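Local coordinates for protein 2-hydroxy-3-oxopropionate reductase (Polaromonas sp. JS666, PDB 4DLL) that probably catalyses the NAD(P)H-dependent, reversible reduction of 2-hydroxy-3-oxopropionate (tartronate semialdehyde) to glycerate, at residues G98-F106 against E130-L138; V206-L217 against S241-M251. One frame throughout, in Å; residues are numbered along the deposited sequence.

Contact 1. Residues G98-F106 against E130-L138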
ATOM      1  N   GLY A  98     -19.085  -3.516 -19.701  1.00 41.93           N
ATOM      2  CA  GLY A  98     -19.267  -2.848 -20.980  1.00 40.73           C
ATOM      3  C   GLY A  98     -20.405  -3.294 -21.839  1.00 40.38           C
ATOM      4  O   GLY A  98     -21.091  -2.428 -22.375  1.00 39.98           O
ATOM      5  N   ALA A  99     -20.595  -4.627 -21.972  1.00 40.48           N
ATOM      6  CA  ALA A  99     -21.672  -5.239 -22.800  1.00 40.23           C
ATOM      7  C   ALA A  99     -23.055  -4.883 -22.284  1.00 40.33           C
ATOM      8  O   ALA A  99     -23.946  -4.469 -23.041  1.00 39.88           O
ATOM      9  CB  ALA A  99     -21.535  -6.777 -22.835  1.00 39.76           C
ATOM     10  N   VAL A 100     -23.228  -5.097 -20.979  1.00 40.75           N
ATOM     11  CA  VAL A 100     -24.481  -4.762 -20.289  1.00 41.15           C
ATOM     12  C   VAL A 100     -24.778  -3.280 -20.466  1.00 40.62           C
ATOM     13  O   VAL A 100     -25.910  -2.912 -20.804  1.00 39.37           O
ATOM     14  CB  VAL A 100     -24.441  -5.166 -18.766  1.00 41.42           C
ATOM     15  CG1 VAL A 100     -25.793  -4.948 -18.069  1.00 42.03           C
ATOM     16  CG2 VAL A 100     -24.028  -6.621 -18.597  1.00 42.45           C
ATOM     17  N   VAL A 101     -23.759  -2.431 -20.273  1.00 41.59           N
ATOM     18  CA  VAL A 101     -23.977  -0.991 -20.416  1.00 42.20           C
ATOM     19  C   VAL A 101     -24.442  -0.650 -21.837  1.00 43.12           C
ATOM     20  O   VAL A 101     -25.427   0.055 -21.991  1.00 43.90           O
ATOM     21  CB  VAL A 101     -22.786  -0.127 -19.960  1.00 42.38           C
ATOM     22  CG1 VAL A 101     -22.964   1.325 -20.451  1.00 41.03           C
ATOM     23  CG2 VAL A 101     -22.716  -0.108 -18.474  1.00 42.20           C
ATOM     24  N   GLN A 102     -23.770  -1.201 -22.852  1.00 44.55           N
ATOM     25  CA  GLN A 102     -24.120  -1.021 -24.256  1.00 44.53           C
ATOM     26  C   GLN A 102     -25.568  -1.412 -24.503  1.00 44.55           C
ATOM     27  O   GLN A 102     -26.320  -0.659 -25.112  1.00 43.55           O
ATOM     28  CB  GLN A 102     -23.172  -1.863 -25.119  1.00 45.93           C
ATOM     29  CG  GLN A 102     -23.723  -2.323 -26.525  1.00 48.84           C
ATOM     30  CD  GLN A 102     -23.104  -1.581 -27.702  1.00 55.16           C
ATOM     31  OE1 GLN A 102     -21.963  -1.095 -27.632  1.00 56.40           O
ATOM     32  NE2 GLN A 102     -23.851  -1.511 -28.811  1.00 58.66           N
ATOM     33  N   ASP A 103     -25.937  -2.605 -24.026  1.00 44.94           N
ATOM     34  CA  ASP A 103     -27.259  -3.167 -24.242  1.00 45.66           C
ATOM     35  C   ASP A 103     -28.321  -2.252 -23.645  1.00 44.70           C
ATOM     36  O   ASP A 103     -29.169  -1.700 -24.365  1.00 44.17           O
ATOM     37  CB  ASP A 103     -27.357  -4.561 -23.624  1.00 46.78           C
ATOM     38  CG  ASP A 103     -28.613  -5.293 -24.055  1.00 50.34           C
ATOM     39  OD1 ASP A 103     -28.549  -6.026 -25.071  1.00 54.95           O
ATOM     40  OD2 ASP A 103     -29.675  -5.108 -23.412  1.00 54.13           O
ATOM     41  N   VAL A 104     -28.253  -2.053 -22.334  1.00 43.64           N
ATOM     42  CA  VAL A 104     -29.132  -1.074 -21.667  1.00 42.76           C
ATOM     43  C   VAL A 104     -29.268   0.310 -22.366  1.00 43.05           C
ATOM     44  O   VAL A 104     -30.385   0.801 -22.587  1.00 42.03           O
ATOM     45  CB  VAL A 104     -28.778  -0.906 -20.176  1.00 42.11           C
ATOM     46  CG1 VAL A 104     -29.743   0.074 -19.509  1.00 39.68           C
ATOM     47  CG2 VAL A 104     -28.882  -2.246 -19.498  1.00 40.55           C
ATOM     48  N   LEU A 105     -28.136   0.913 -22.728  1.00 43.44           N
ATOM     49  CA  LEU A 105     -28.158   2.229 -23.338  1.00 44.53           C
ATOM     50  C   LEU A 105     -28.806   2.183 -24.716  1.00 46.80           C
ATOM     51  O   LEU A 105     -29.625   3.033 -25.058  1.00 47.89           O
ATOM     52  CB  LEU A 105     -26.726   2.770 -23.463  1.00 43.91           C
ATOM     53  CG  LEU A 105     -26.153   3.704 -22.373  1.00 39.58           C
ATOM     54  CD1 LEU A 105     -24.719   4.064 -22.741  1.00 36.11           C
ATOM     55  CD2 LEU A 105     -26.991   4.947 -22.274  1.00 29.36           C
ATOM     56  N   PHE A 106     -28.448   1.181 -25.513  1.00 48.51           N
ATOM     57  CA  PHE A 106     -28.886   1.164 -26.907  1.00 49.76           C
ATOM     58  C   PHE A 106     -29.901   0.062 -27.224  1.00 50.62           C
ATOM     59  O   PHE A 106     -30.980   0.371 -27.701  1.00 51.98           O
ATOM     60  CB  PHE A 106     -27.674   1.211 -27.852  1.00 49.95           C
ATOM     61  CG  PHE A 106     -26.699   2.311 -27.495  1.00 50.40           C
ATOM     62  CD1 PHE A 106     -27.003   3.647 -27.755  1.00 49.47           C
ATOM     63  CD2 PHE A 106     -25.500   2.014 -26.850  1.00 51.02           C
ATOM     64  CE1 PHE A 106     -26.121   4.681 -27.378  1.00 49.33           C
ATOM     65  CE2 PHE A 106     -24.607   3.042 -26.469  1.00 50.45           C
ATOM     66  CZ  PHE A 106     -24.925   4.369 -26.717  1.00 48.59           C
ATOM     67  N   GLU A 130     -14.126   1.678 -24.145  1.00 34.75           N
ATOM     68  CA  GLU A 130     -15.576   1.663 -24.043  1.00 35.68           C
ATOM     69  C   GLU A 130     -16.181   2.973 -23.546  1.00 35.15           C
ATOM     70  O   GLU A 130     -17.207   3.419 -24.082  1.00 33.89           O
ATOM     71  CB  GLU A 130     -16.029   0.518 -23.150  1.00 36.75           C
ATOM     72  CG  GLU A 130     -16.149  -0.820 -23.874  1.00 41.47           C
ATOM     73  CD  GLU A 130     -16.269  -1.988 -22.911  1.00 46.17           C
ATOM     74  OE1 GLU A 130     -15.508  -2.055 -21.923  1.00 51.47           O
ATOM     75  OE2 GLU A 130     -17.124  -2.855 -23.147  1.00 50.93           O
ATOM     76  N   ALA A 131     -15.562   3.576 -22.520  1.00 34.46           N
ATOM     77  CA  ALA A 131     -16.028   4.895 -22.040  1.00 34.24           C
ATOM     78  C   ALA A 131     -15.982   5.922 -23.167  1.00 33.53           C
ATOM     79  O   ALA A 131     -16.946   6.676 -23.308  1.00 33.67           O
ATOM     80  CB  ALA A 131     -15.230   5.394 -20.811  1.00 32.85           C
ATOM     81  N   ARG A 132     -14.889   5.985 -23.935  1.00 32.92           N
ATOM     82  CA  ARG A 132     -14.802   6.992 -25.028  1.00 34.56           C
ATOM     83  C   ARG A 132     -15.866   6.773 -26.138  1.00 34.34           C
ATOM     84  O   ARG A 132     -16.476   7.743 -26.610  1.00 33.83           O
ATOM     85  CB  ARG A 132     -13.370   7.128 -25.635  1.00 35.66           C
ATOM     86  CG  ARG A 132     -12.264   7.645 -24.668  1.00 38.05           C
ATOM     87  CD  ARG A 132     -10.899   7.772 -25.351  1.00 40.02           C
ATOM     88  NE  ARG A 132     -10.496   6.528 -26.010  1.00 40.39           N
ATOM     89  CZ  ARG A 132      -9.726   5.561 -25.479  1.00 41.19           C
ATOM     90  NH1 ARG A 132      -9.217   5.659 -24.244  1.00 35.06           N
ATOM     91  NH2 ARG A 132      -9.443   4.473 -26.220  1.00 39.64           N
ATOM     92  N   ASP A 133     -16.052   5.505 -26.529  1.00 34.19           N
ATOM     93  CA  ASP A 133     -17.107   5.023 -27.432  1.00 34.84           C
ATOM     94  C   ASP A 133     -18.530   5.405 -26.970  1.00 34.60           C
ATOM     95  O   ASP A 133     -19.341   5.952 -27.744  1.00 32.76           O
ATOM     96  CB  ASP A 133     -16.915   3.506 -27.611  1.00 35.95           C
ATOM     97  CG  ASP A 133     -17.980   2.823 -28.482  1.00 40.80           C
ATOM     98  OD1 ASP A 133     -18.377   3.374 -29.539  1.00 43.93           O
ATOM     99  OD2 ASP A 133     -18.379   1.667 -28.141  1.00 45.23           O
ATOM    100  N   HIS A 134     -18.846   5.157 -25.698  1.00 35.35           N
ATOM    101  CA  HIS A 134     -20.156   5.559 -25.133  1.00 34.34           C
ATOM    102  C   HIS A 134     -20.305   7.064 -25.053  1.00 33.02           C
ATOM    103  O   HIS A 134     -21.363   7.609 -25.338  1.00 31.58           O
ATOM    104  CB  HIS A 134     -20.385   4.929 -23.745  1.00 35.18           C
ATOM    105  CG  HIS A 134     -20.421   3.451 -23.778  1.00 33.93           C
ATOM    106  ND1 HIS A 134     -20.433   2.686 -22.639  1.00 35.52           N
ATOM    107  CD2 HIS A 134     -20.386   2.581 -24.820  1.00 38.04           C
ATOM    108  CE1 HIS A 134     -20.427   1.406 -22.968  1.00 35.53           C
ATOM    109  NE2 HIS A 134     -20.401   1.310 -24.283  1.00 37.93           N
ATOM    110  N   ALA A 135     -19.233   7.742 -24.704  1.00 33.07           N
ATOM    111  CA  ALA A 135     -19.232   9.197 -24.688  1.00 33.05           C
ATOM    112  C   ALA A 135     -19.491   9.786 -26.112  1.00 35.10           C
ATOM    113  O   ALA A 135     -20.242  10.770 -26.255  1.00 33.79           O
ATOM    114  CB  ALA A 135     -17.912   9.661 -24.142  1.00 33.01           C
ATOM    115  N   ALA A 136     -18.917   9.148 -27.165  1.00 35.83           N
ATOM    116  CA  ALA A 136     -19.151   9.606 -28.561  1.00 36.94           C
ATOM    117  C   ALA A 136     -20.631   9.412 -28.979  1.00 38.01           C
ATOM    118  O   ALA A 136     -21.250  10.383 -29.437  1.00 38.30           O
ATOM    119  CB  ALA A 136     -18.161   8.919 -29.576  1.00 35.89           C
ATOM    120  N   ARG A 137     -21.196   8.199 -28.777  1.00 38.54           N
ATOM    121  CA  ARG A 137     -22.596   7.923 -29.136  1.00 40.10           C
ATOM    122  C   ARG A 137     -23.565   8.861 -28.429  1.00 39.96           C
ATOM    123  O   ARG A 137     -24.378   9.525 -29.082  1.00 40.00           O
ATOM    124  CB  ARG A 137     -23.036   6.493 -28.838  1.00 39.76           C
ATOM    125  CG  ARG A 137     -22.034   5.433 -29.118  1.00 44.90           C
ATOM    126  CD  ARG A 137     -22.118   4.802 -30.460  1.00 50.20           C
ATOM    127  NE  ARG A 137     -23.238   3.854 -30.550  1.00 54.38           N
ATOM    128  CZ  ARG A 137     -23.211   2.576 -30.150  1.00 55.57           C
ATOM    129  NH1 ARG A 137     -22.122   2.045 -29.586  1.00 55.11           N
ATOM    130  NH2 ARG A 137     -24.296   1.822 -30.306  1.00 55.71           N
ATOM    131  N   LEU A 138     -23.522   8.900 -27.100  1.00 40.15           N
ATOM    132  CA  LEU A 138     -24.404   9.834 -26.367  1.00 40.18           C
ATOM    133  C   LEU A 138     -24.244  11.280 -26.832  1.00 39.99           C
ATOM    134  O   LEU A 138     -25.232  12.008 -26.964  1.00 40.52           O
ATOM    135  CB  LEU A 138     -24.270   9.730 -24.832  1.00 38.75           C
ATOM    136  CG  LEU A 138     -24.354   8.331 -24.236  1.00 38.56           C
ATOM    137  CD1 LEU A 138     -24.293   8.329 -22.727  1.00 37.35           C
ATOM    138  CD2 LEU A 138     -25.584   7.578 -24.683  1.00 39.23           C
TER

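Contact 2. Residues V206-L217 against S241-M251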
ATOM      1  N   VAL A 206      -4.238  -1.995  -5.969  1.00 26.42           N
ATOM      2  CA  VAL A 206      -4.889  -2.847  -4.977  1.00 28.50           C
ATOM      3  C   VAL A 206      -4.504  -4.338  -5.230  1.00 28.56           C
ATOM      4  O   VAL A 206      -4.162  -5.064  -4.291  1.00 29.09           O
ATOM      5  CB  VAL A 206      -6.486  -2.610  -4.904  1.00 28.04           C
ATOM      6  CG1 VAL A 206      -7.231  -3.693  -4.057  1.00 28.93           C
ATOM      7  CG2 VAL A 206      -6.823  -1.247  -4.405  1.00 29.27           C
ATOM      8  N   GLY A 207      -4.596  -4.778  -6.476  1.00 28.63           N
ATOM      9  CA  GLY A 207      -4.312  -6.164  -6.849  1.00 28.93           C
ATOM     10  C   GLY A 207      -2.898  -6.598  -6.526  1.00 29.55           C
ATOM     11  O   GLY A 207      -2.683  -7.701  -6.057  1.00 30.51           O
ATOM     12  N   ILE A 208      -1.921  -5.738  -6.748  1.00 28.85           N
ATOM     13  CA  ILE A 208      -0.546  -6.074  -6.374  1.00 29.04           C
ATOM     14  C   ILE A 208      -0.292  -6.015  -4.839  1.00 29.60           C
ATOM     15  O   ILE A 208       0.406  -6.875  -4.299  1.00 32.02           O
ATOM     16  CB  ILE A 208       0.435  -5.157  -7.152  1.00 28.81           C
ATOM     17  CG1 ILE A 208       0.295  -5.352  -8.682  1.00 29.02           C
ATOM     18  CG2 ILE A 208       1.822  -5.420  -6.770  1.00 30.74           C
ATOM     19  CD1 ILE A 208       0.793  -4.107  -9.518  1.00 22.38           C
ATOM     20  N   THR A 209      -0.853  -5.015  -4.137  1.00 27.87           N
ATOM     21  CA  THR A 209      -0.608  -4.824  -2.731  1.00 26.94           C
ATOM     22  C   THR A 209      -1.183  -5.972  -1.916  1.00 25.73           C
ATOM     23  O   THR A 209      -0.571  -6.460  -0.988  1.00 24.83           O
ATOM     24  CB  THR A 209      -1.146  -3.500  -2.226  1.00 26.83           C
ATOM     25  OG1 THR A 209      -0.591  -2.452  -3.026  1.00 27.58           O
ATOM     26  CG2 THR A 209      -0.695  -3.319  -0.770  1.00 27.87           C
ATOM     27  N   ILE A 210      -2.330  -6.450  -2.343  1.00 26.63           N
ATOM     28  CA  ILE A 210      -2.882  -7.674  -1.825  1.00 26.50           C
ATOM     29  C   ILE A 210      -1.860  -8.817  -1.812  1.00 27.16           C
ATOM     30  O   ILE A 210      -1.656  -9.444  -0.770  1.00 28.11           O
ATOM     31  CB  ILE A 210      -4.158  -8.031  -2.621  1.00 26.49           C
ATOM     32  CG1 ILE A 210      -5.316  -7.212  -2.093  1.00 25.39           C
ATOM     33  CG2 ILE A 210      -4.584  -9.465  -2.419  1.00 23.38           C
ATOM     34  CD1 ILE A 210      -6.603  -7.310  -3.054  1.00 29.07           C
ATOM     35  N   GLY A 211      -1.229  -9.081  -2.944  1.00 27.80           N
ATOM     36  CA  GLY A 211      -0.219 -10.133  -3.048  1.00 29.72           C
ATOM     37  C   GLY A 211       1.055  -9.829  -2.263  1.00 30.15           C
ATOM     38  O   GLY A 211       1.614 -10.705  -1.604  1.00 31.32           O
ATOM     39  N   ALA A 212       1.510  -8.585  -2.298  1.00 29.96           N
ATOM     40  CA  ALA A 212       2.630  -8.203  -1.457  1.00 30.24           C
ATOM     41  C   ALA A 212       2.335  -8.481   0.056  1.00 30.87           C
ATOM     42  O   ALA A 212       3.210  -8.853   0.833  1.00 32.39           O
ATOM     43  CB  ALA A 212       2.910  -6.727  -1.664  1.00 29.73           C
ATOM     44  N   VAL A 213       1.123  -8.226   0.476  1.00 30.50           N
ATOM     45  CA  VAL A 213       0.803  -8.377   1.859  1.00 32.45           C
ATOM     46  C   VAL A 213       0.622  -9.898   2.162  1.00 34.38           C
ATOM     47  O   VAL A 213       0.940 -10.330   3.233  1.00 35.24           O
ATOM     48  CB  VAL A 213      -0.405  -7.521   2.244  1.00 31.34           C
ATOM     49  CG1 VAL A 213      -1.075  -8.043   3.546  1.00 32.23           C
ATOM     50  CG2 VAL A 213      -0.009  -6.011   2.328  1.00 28.66           C
ATOM     51  N   ALA A 214       0.146 -10.693   1.213  1.00 35.22           N
ATOM     52  CA  ALA A 214      -0.097 -12.088   1.517  1.00 36.03           C
ATOM     53  C   ALA A 214       1.284 -12.719   1.594  1.00 37.12           C
ATOM     54  O   ALA A 214       1.581 -13.472   2.526  1.00 37.51           O
ATOM     55  CB  ALA A 214      -0.950 -12.755   0.444  1.00 33.97           C
ATOM     56  N   GLU A 215       2.134 -12.370   0.635  1.00 37.41           N
ATOM     57  CA  GLU A 215       3.445 -12.957   0.580  1.00 38.65           C
ATOM     58  C   GLU A 215       4.375 -12.628   1.748  1.00 39.21           C
ATOM     59  O   GLU A 215       5.124 -13.489   2.204  1.00 39.27           O
ATOM     60  CB  GLU A 215       4.120 -12.606  -0.704  1.00 39.08           C
ATOM     61  CG  GLU A 215       5.461 -13.257  -0.781  1.00 42.53           C
ATOM     62  CD  GLU A 215       5.860 -13.465  -2.182  1.00 43.54           C
ATOM     63  OE1 GLU A 215       5.147 -14.241  -2.825  1.00 42.90           O
ATOM     64  OE2 GLU A 215       6.842 -12.831  -2.623  1.00 41.71           O
ATOM     65  N   ALA A 216       4.323 -11.394   2.243  1.00 39.05           N
ATOM     66  CA  ALA A 216       5.118 -11.058   3.379  1.00 38.80           C
ATOM     67  C   ALA A 216       4.579 -11.648   4.691  1.00 38.58           C
ATOM     68  O   ALA A 216       5.353 -12.032   5.556  1.00 38.55           O
ATOM     69  CB  ALA A 216       5.392  -9.543   3.451  1.00 38.42           C
ATOM     70  N   LEU A 217       3.269 -11.762   4.811  1.00 38.72           N
ATOM     71  CA  LEU A 217       2.688 -12.320   6.010  1.00 39.40           C
ATOM     72  C   LEU A 217       2.888 -13.821   6.073  1.00 40.14           C
ATOM     73  O   LEU A 217       3.004 -14.388   7.171  1.00 39.22           O
ATOM     74  CB  LEU A 217       1.205 -12.021   6.119  1.00 38.94           C
ATOM     75  CG  LEU A 217       0.801 -10.560   6.336  1.00 39.10           C
ATOM     76  CD1 LEU A 217      -0.729 -10.485   6.526  1.00 35.28           C
ATOM     77  CD2 LEU A 217       1.565  -9.923   7.482  1.00 38.04           C
ATOM     78  N   SER A 241      -0.722   0.438   4.819  1.00 29.94           N
ATOM     79  CA  SER A 241      -1.592   0.743   3.684  1.00 29.63           C
ATOM     80  C   SER A 241      -3.073   0.464   4.001  1.00 29.96           C
ATOM     81  O   SER A 241      -3.378  -0.200   4.995  1.00 29.28           O
ATOM     82  CB  SER A 241      -1.174  -0.076   2.493  1.00 29.17           C
ATOM     83  OG  SER A 241      -1.651  -1.408   2.604  1.00 33.34           O
ATOM     84  N   ARG A 242      -4.003   0.963   3.178  1.00 28.53           N
ATOM     85  CA  ARG A 242      -5.414   0.609   3.341  1.00 27.68           C
ATOM     86  C   ARG A 242      -5.608  -0.905   3.049  1.00 27.49           C
ATOM     87  O   ARG A 242      -6.395  -1.554   3.723  1.00 27.07           O
ATOM     88  CB  ARG A 242      -6.334   1.469   2.422  1.00 28.68           C
ATOM     89  CG  ARG A 242      -7.877   1.325   2.727  1.00 32.13           C
ATOM     90  CD  ARG A 242      -8.217   2.153   4.015  1.00 42.56           C
ATOM     91  NE  ARG A 242      -7.579   3.474   3.877  1.00 47.38           N
ATOM     92  CZ  ARG A 242      -8.141   4.499   3.212  1.00 52.28           C
ATOM     93  NH1 ARG A 242      -9.375   4.349   2.684  1.00 47.83           N
ATOM     94  NH2 ARG A 242      -7.483   5.674   3.078  1.00 50.86           N
ATOM     95  N   VAL A 243      -4.807  -1.464   2.133  1.00 27.28           N
ATOM     96  CA  VAL A 243      -4.865  -2.913   1.853  1.00 27.48           C
ATOM     97  C   VAL A 243      -4.398  -3.772   3.045  1.00 29.98           C
ATOM     98  O   VAL A 243      -5.085  -4.786   3.380  1.00 29.15           O
ATOM     99  CB  VAL A 243      -4.141  -3.277   0.566  1.00 27.21           C
ATOM    100  CG1 VAL A 243      -3.760  -4.809   0.501  1.00 23.85           C
ATOM    101  CG2 VAL A 243      -5.002  -2.852  -0.623  1.00 25.19           C
ATOM    102  N   LEU A 244      -3.289  -3.376   3.704  1.00 30.41           N
ATOM    103  CA  LEU A 244      -2.859  -4.107   4.904  1.00 31.73           C
ATOM    104  C   LEU A 244      -3.952  -4.108   5.977  1.00 32.43           C
ATOM    105  O   LEU A 244      -4.296  -5.161   6.494  1.00 32.39           O
ATOM    106  CB  LEU A 244      -1.553  -3.547   5.496  1.00 32.04           C
ATOM    107  CG  LEU A 244      -1.042  -4.067   6.851  1.00 33.07           C
ATOM    108  CD1 LEU A 244      -0.788  -5.590   6.796  1.00 32.05           C
ATOM    109  CD2 LEU A 244       0.270  -3.336   7.306  1.00 28.61           C
ATOM    110  N   GLN A 245      -4.487  -2.934   6.314  1.00 32.33           N
ATOM    111  CA  GLN A 245      -5.513  -2.841   7.357  1.00 33.39           C
ATOM    112  C   GLN A 245      -6.839  -3.526   6.978  1.00 34.61           C
ATOM    113  O   GLN A 245      -7.511  -4.072   7.856  1.00 33.26           O
ATOM    114  CB  GLN A 245      -5.805  -1.382   7.734  1.00 32.35           C
ATOM    115  CG  GLN A 245      -4.526  -0.578   8.172  1.00 35.21           C
ATOM    116  CD  GLN A 245      -3.754  -1.258   9.374  1.00 40.21           C
ATOM    117  OE1 GLN A 245      -2.528  -1.504   9.304  1.00 38.23           O
ATOM    118  NE2 GLN A 245      -4.488  -1.573  10.443  1.00 37.26           N
ATOM    119  N   LEU A 246      -7.258  -3.469   5.703  1.00 35.39           N
ATOM    120  CA  LEU A 246      -8.555  -4.071   5.407  1.00 36.18           C
ATOM    121  C   LEU A 246      -8.366  -5.535   5.073  1.00 36.13           C
ATOM    122  O   LEU A 246      -8.657  -6.371   5.895  1.00 36.43           O
ATOM    123  CB  LEU A 246      -9.330  -3.329   4.317  1.00 36.98           C
ATOM    124  CG  LEU A 246     -10.747  -3.847   3.971  1.00 39.69           C
ATOM    125  CD1 LEU A 246     -11.844  -3.237   4.953  1.00 41.28           C
ATOM    126  CD2 LEU A 246     -11.088  -3.550   2.489  1.00 38.59           C
ATOM    127  N   HIS A 247      -7.845  -5.838   3.884  1.00 36.25           N
ATOM    128  CA  HIS A 247      -7.580  -7.220   3.458  1.00 35.70           C
ATOM    129  C   HIS A 247      -6.608  -8.030   4.292  1.00 36.23           C
ATOM    130  O   HIS A 247      -6.686  -9.269   4.295  1.00 36.56           O
ATOM    131  CB  HIS A 247      -7.052  -7.198   2.050  1.00 35.27           C
ATOM    132  CG  HIS A 247      -7.865  -6.336   1.136  1.00 37.44           C
ATOM    133  ND1 HIS A 247      -8.984  -6.801   0.481  1.00 37.40           N
ATOM    134  CD2 HIS A 247      -7.746  -5.030   0.804  1.00 36.07           C
ATOM    135  CE1 HIS A 247      -9.511  -5.820  -0.226  1.00 37.74           C
ATOM    136  NE2 HIS A 247      -8.788  -4.732  -0.034  1.00 38.49           N
ATOM    137  N   GLY A 248      -5.648  -7.369   4.929  1.00 35.07           N
ATOM    138  CA  GLY A 248      -4.702  -8.073   5.743  1.00 37.10           C
ATOM    139  C   GLY A 248      -5.335  -8.671   7.007  1.00 39.07           C
ATOM    140  O   GLY A 248      -4.966  -9.791   7.430  1.00 38.89           O
ATOM    141  N   GLN A 249      -6.256  -7.918   7.625  1.00 39.63           N
ATOM    142  CA  GLN A 249      -6.997  -8.400   8.779  1.00 39.58           C
ATOM    143  C   GLN A 249      -7.820  -9.621   8.389  1.00 39.81           C
ATOM    144  O   GLN A 249      -7.858 -10.582   9.175  1.00 40.22           O
ATOM    145  CB  GLN A 249      -7.852  -7.316   9.428  1.00 39.26           C
ATOM    146  CG  GLN A 249      -8.441  -7.690  10.821  1.00 41.30           C
ATOM    147  CD  GLN A 249      -7.444  -8.376  11.857  1.00 42.86           C
ATOM    148  OE1 GLN A 249      -7.892  -9.079  12.779  1.00 44.37           O
ATOM    149  NE2 GLN A 249      -6.139  -8.180  11.699  1.00 38.69           N
ATOM    150  N   ARG A 250      -8.384  -9.616   7.169  1.00 38.91           N
ATOM    151  CA  ARG A 250      -9.101 -10.780   6.617  1.00 38.10           C
ATOM    152  C   ARG A 250      -8.143 -11.927   6.349  1.00 39.71           C
ATOM    153  O   ARG A 250      -8.553 -13.111   6.230  1.00 40.71           O
ATOM    154  CB  ARG A 250      -9.831 -10.455   5.303  1.00 37.34           C
ATOM    155  CG  ARG A 250     -11.021  -9.465   5.379  1.00 33.65           C
ATOM    156  CD  ARG A 250     -11.402  -8.949   3.981  1.00 31.06           C
ATOM    157  NE  ARG A 250     -12.412  -7.912   4.045  1.00 31.80           N
ATOM    158  CZ  ARG A 250     -12.825  -7.153   3.030  1.00 34.63           C
ATOM    159  NH1 ARG A 250     -12.334  -7.307   1.805  1.00 37.04           N
ATOM    160  NH2 ARG A 250     -13.750  -6.213   3.249  1.00 37.02           N
HETATM  161  N   MSE A 251      -6.876 -11.605   6.160  1.00 39.79           N
HETATM  162  CA  MSE A 251      -5.930 -12.671   5.883  1.00 40.73           C
HETATM  163  C   MSE A 251      -5.592 -13.362   7.197  1.00 41.07           C
HETATM  164  O   MSE A 251      -5.540 -14.612   7.279  1.00 40.49           O
HETATM  165  CB  MSE A 251      -4.671 -12.140   5.218  1.00 40.87           C
HETATM  166  CG  MSE A 251      -4.900 -11.753   3.756  1.00 42.36           C
HETATM  167 SE   MSE A 251      -3.291 -10.895   3.061  1.00 43.69          SE
HETATM  168  CE  MSE A 251      -4.247 -10.081   1.484  1.00 33.65           C
TER

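Contact 1. Residues G98-F106 against E130-L138
Arg137 folds over the ring of Phe106, and its atoms can be followed outward. Arg137 CB lies 3.5 Å from Phe106 CZ, at the far rim of the ring, and Arg137 CG is 3.9 Å from the same atom. CG stands anti to the carbonyl carbon (chi1 -39°), and further bends at chi2 and chi3 turn the chain back along the ring. Arg137 CZ therefore comes to rest 4.1 Å from the Phe106 ring centroid, with guanidinium and ring planes only 14° apart: a stacked cation-pi pair. Arg137 NH2 lies over the ring face, 3.7 Å from Phe106 CD2, while Gln102 NE2 approaches the guanidinium edge without a hydrogen bond. Arg137 NH1 points back toward Asp133 OD1, a long ion pair at 4.0 Å. Arginine suits this place because its aliphatic part packs against the ring and its flat cation covers a face. Were Phe106 an alanine, the guanidinium would probably lose the surface it lies on and be freer to turn, and a gap would open beside Leu138 CD2.

Deeper in the groove the contact is apolar, with Leu105 CD2 3.8 Å from Leu138 CD2, and Phe120 and Ala111 lying against this leucine pair. His134 CE1 lies 3.6 Å from Val101 CG1, while Gly98 O meets the ring at its edge; His134 ND1 is buried without a polar partner in the model. At the N-terminal end Glu130 lies close against Gly98, and its OE1 is hydrogen-bonded to Thr127 OG1; a CB on Gly98 would run into Glu130 OE2, so glycine fits there. The two helices run nearly parallel, 8° apart, with strand 119-122 between them in the chain, the neighbouring-helix arrangement of the beta-alpha-beta crossovers in a Rossmann-type dinucleotide-binding domain.

Contact 2. Residues V206-L217 against S241-M251
Val213 and Val243 interlock at the tight centre of this contact, each a knob in a hole of the facing segment. Val243 sits among Val206, Thr209, Ile210 and Val213; its CG1, anti to the backbone N (chi1 160°), presses to 3.6 Å from both Thr209 CG2 and the backbone N of Ile210. Val213 in turn enters between Val243, Leu244, Gly248 and Met251. The compact, branched valine fills a four-residue hole with few rotamers to lose. Gly248 CA faces Val213 CG1, and a CB on this glycine would collide with Leu244 O. A third knob is Met251, a selenomethionine, whose extended chain carries SE to 3.6 Å from Val213 CG1 and CE to 3.5 Å from Ile210 O.

All this belongs to the all-helical C-terminal domain of the 3-hydroxyisobutyrate dehydrogenase family, in which the segment 206-217 of the long helix 194-222 is crossed at -37° by helix 247-251. Ser241 caps the short helix 242-245, its OG accepting from Leu244 N at 2.8 Å.

Packing is looser toward the ends. Leu217 CD1 stays 4.3 Å from Met251 SE, and Val206 CG1 is 4.2 Å from Val243 CG2. His247 offers one ring face to Ile210, while Leu246 covers the other. On the outer side, Arg242 and Arg250 turn from the long helix: Arg250 pairs with Asp305, and Arg242 NH1 bonds to Gly236 O of the second subunit.

Contact 1 and contact 2 belong to different halves of the chain, on opposite sides of its centre. Their own centres are about 34 Å apart, and their nearest atoms about 19 Å, so neither touches the other. They follow in series: contact 1 closes within the dinucleotide-binding domain before helix 194-222 leads into the helical domain of contact 2. The first joins two helices beside the parallel part of the sheet and meets no other protein chain of the assembly; the second adjoins the second subunit. In this family the active site generally lies in the cleft between the two domains; the contacts lie one in each, with no ligand among their residues to measure from.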